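Long-range contact in EpsJ (Vibrio vulnificus, PDB 2RET), which probably forms part of the pseudopilus of the type II secretion system, where it pairs with the pseudopilin EpsI: residues L119-E124 and T154-G159. Residues are numbered along the deposited sequence; the frame is centred on the assembly and turned at random.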
loop_
_atom_site.group_PDB
_atom_site.type_symbol
_atom_site.label_atom_id
_atom_site.label_comp_id
_atom_site.label_asym_id
_atom_site.label_seq_id
_atom_site.Cartn_x
_atom_site.Cartn_y
_atom_site.Cartn_z
ATOM N N LEU B 119 -21.672 0.172 -27.524
ATOM C CA LEU B 119 -22.945 0.876 -27.512
ATOM C C LEU B 119 -23.289 1.464 -28.881
ATOM O O LEU B 119 -22.590 2.311 -29.402
ATOM C CB LEU B 119 -22.890 1.969 -26.425
ATOM C CG LEU B 119 -24.130 2.640 -25.875
ATOM C CD1 LEU B 119 -25.007 1.667 -25.144
ATOM C CD2 LEU B 119 -23.640 3.772 -24.947
ATOM N N SER B 120 -24.404 0.996 -29.427
ATOM C CA SER B 120 -24.909 1.440 -30.705
ATOM C C SER B 120 -25.663 2.754 -30.543
ATOM O O SER B 120 -25.974 3.180 -29.447
ATOM C CB SER B 120 -25.832 0.376 -31.293
ATOM O OG SER B 120 -26.901 0.183 -30.385
ATOM N N ASP B 121 -25.895 3.420 -31.647
ATOM C CA ASP B 121 -26.589 4.706 -31.656
ATOM C C ASP B 121 -26.008 5.741 -30.684
ATOM O O ASP B 121 -26.736 6.354 -29.882
ATOM C CB ASP B 121 -28.087 4.505 -31.423
ATOM C CG ASP B 121 -28.799 3.906 -32.637
ATOM O OD1 ASP B 121 -28.225 3.829 -33.756
ATOM O OD2 ASP B 121 -29.963 3.520 -32.459
ATOM N N VAL B 122 -24.692 5.934 -30.789
ATOM C CA VAL B 122 -23.977 6.977 -30.052
ATOM C C VAL B 122 -23.479 7.939 -31.107
ATOM O O VAL B 122 -22.733 7.559 -31.966
ATOM C CB VAL B 122 -22.820 6.400 -29.204
ATOM C CG1 VAL B 122 -21.946 7.517 -28.626
ATOM C CG2 VAL B 122 -23.393 5.559 -28.064
ATOM N N GLU B 123 -23.926 9.173 -31.076
ATOM C CA GLU B 123 -23.541 10.117 -32.102
ATOM C C GLU B 123 -22.170 10.735 -31.817
ATOM O O GLU B 123 -21.347 10.925 -32.733
ATOM C CB GLU B 123 -24.605 11.212 -32.221
ATOM C CG GLU B 123 -25.926 10.704 -32.841
ATOM C CD GLU B 123 -27.106 11.633 -32.616
ATOM O OE1 GLU B 123 -26.941 12.685 -31.959
ATOM O OE2 GLU B 123 -28.206 11.306 -33.113
ATOM N N GLU B 124 -21.916 11.023 -30.545
ATOM C CA GLU B 124 -20.784 11.849 -30.156
ATOM C C GLU B 124 -20.215 11.301 -28.869
ATOM O O GLU B 124 -20.926 10.664 -28.078
ATOM C CB GLU B 124 -21.211 13.324 -29.978
ATOM C CG GLU B 124 -20.032 14.296 -29.952
ATOM C CD GLU B 124 -20.432 15.751 -29.734
ATOM O OE1 GLU B 124 -21.464 16.201 -30.310
ATOM O OE2 GLU B 124 -19.689 16.454 -28.995
ATOM N N THR B 154 -23.589 11.315 -26.439
ATOM C CA THR B 154 -24.829 11.763 -27.031
ATOM C C THR B 154 -25.415 10.519 -27.719
ATOM O O THR B 154 -24.883 10.015 -28.728
ATOM C CB THR B 154 -24.584 12.904 -28.033
ATOM O OG1 THR B 154 -23.880 13.963 -27.367
ATOM C CG2 THR B 154 -25.956 13.447 -28.695
ATOM N N LEU B 155 -26.487 10.015 -27.103
ATOM C CA LEU B 155 -27.255 8.918 -27.618
ATOM C C LEU B 155 -28.410 9.437 -28.493
ATOM O O LEU B 155 -29.023 10.458 -28.207
ATOM C CB LEU B 155 -27.801 8.051 -26.485
ATOM C CG LEU B 155 -26.892 7.517 -25.371
ATOM C CD1 LEU B 155 -27.539 6.294 -24.677
ATOM C CD2 LEU B 155 -25.487 7.222 -25.853
ATOM N N LYS B 156 -28.686 8.705 -29.560
ATOM C CA LYS B 156 -29.757 9.003 -30.488
ATOM C C LYS B 156 -31.122 9.075 -29.812
ATOM O O LYS B 156 -31.942 9.932 -30.116
ATOM C CB LYS B 156 -29.799 7.922 -31.576
ATOM C CG LYS B 156 -28.734 8.089 -32.672
ATOM C CD LYS B 156 -29.359 7.882 -34.101
ATOM C CE LYS B 156 -28.756 8.819 -35.186
ATOM N NZ LYS B 156 -29.618 8.872 -36.475
ATOM N N ASP B 157 -31.329 8.151 -28.893
ATOM C CA ASP B 157 -32.579 8.014 -28.172
ATOM C C ASP B 157 -32.587 8.843 -26.870
ATOM O O ASP B 157 -33.462 9.659 -26.649
ATOM C CB ASP B 157 -32.910 6.535 -27.918
ATOM C CG ASP B 157 -31.707 5.697 -27.454
ATOM O OD1 ASP B 157 -30.580 6.204 -27.266
ATOM O OD2 ASP B 157 -31.885 4.471 -27.293
ATOM N N TYR B 158 -31.605 8.662 -26.023
ATOM C CA TYR B 158 -31.624 9.303 -24.694
ATOM C C TYR B 158 -31.040 10.732 -24.640
ATOM O O TYR B 158 -31.270 11.451 -23.663
ATOM C CB TYR B 158 -30.934 8.374 -23.691
ATOM C CG TYR B 158 -31.777 7.152 -23.395
ATOM C CD1 TYR B 158 -32.966 7.275 -22.700
ATOM C CD2 TYR B 158 -31.395 5.884 -23.803
ATOM C CE1 TYR B 158 -33.752 6.183 -22.419
ATOM C CE2 TYR B 158 -32.187 4.757 -23.521
ATOM C CZ TYR B 158 -33.359 4.922 -22.824
ATOM O OH TYR B 158 -34.185 3.832 -22.519
ATOM N N GLY B 159 -30.348 11.149 -25.707
ATOM C CA GLY B 159 -29.626 12.429 -25.725
ATOM C C GLY B 159 -28.303 12.350 -24.956
ATOM O O GLY B 159 -27.676 11.284 -24.861
#
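V122 and L155 lie side by side and point the same way, into the buried side of the sheet. CG2 of V122 sits 3.5 Å from CD2 of L155, tighter than usual for two methyls. The same L155 CD2 also meets CD2 of L119, at 4.0 Å, and these two leucines cross at about a right angle. L119 also leans on helix 10-32.

K156 takes the other side, where E123 crosses it nearly at a right angle. The lysine chain is bent at chi2 and chi3. E123 OE2 lies 3.3 Å from both CG and CE of K156, so the carboxylate meets the aliphatic part of the lysine. NZ is 4.4 Å from E123 OE2, too far for a salt bridge. CB of D121 touches CB of K156 obliquely. E123 OE1 faces CG2 of T154, whose methyl is anti to the backbone N.

Strands 122-130 and 148-155 are antiparallel neighbours in the four-stranded sheet; L119 still belongs to the larger one. E123 and E124 both stand opposite T154, a classic beta bulge: E123 N donates to T154 O at 2.7 Å, nearly along the C=O axis, and T154 N donates to E124 O. The helical backbone of E123 fits its first position. K156 N donates to D121 O at 3.1 Å, almost straight (171°) but from above the carbonyl plane.

Strand 148-155 then turns back. L155 and G159 exchange two backbone bonds around K156-Y158. D157 forms a salt bridge with R17 of helix 10-32. Beyond it, the ring of Y158 packs edge-to-face with F16 of the EpsI chain.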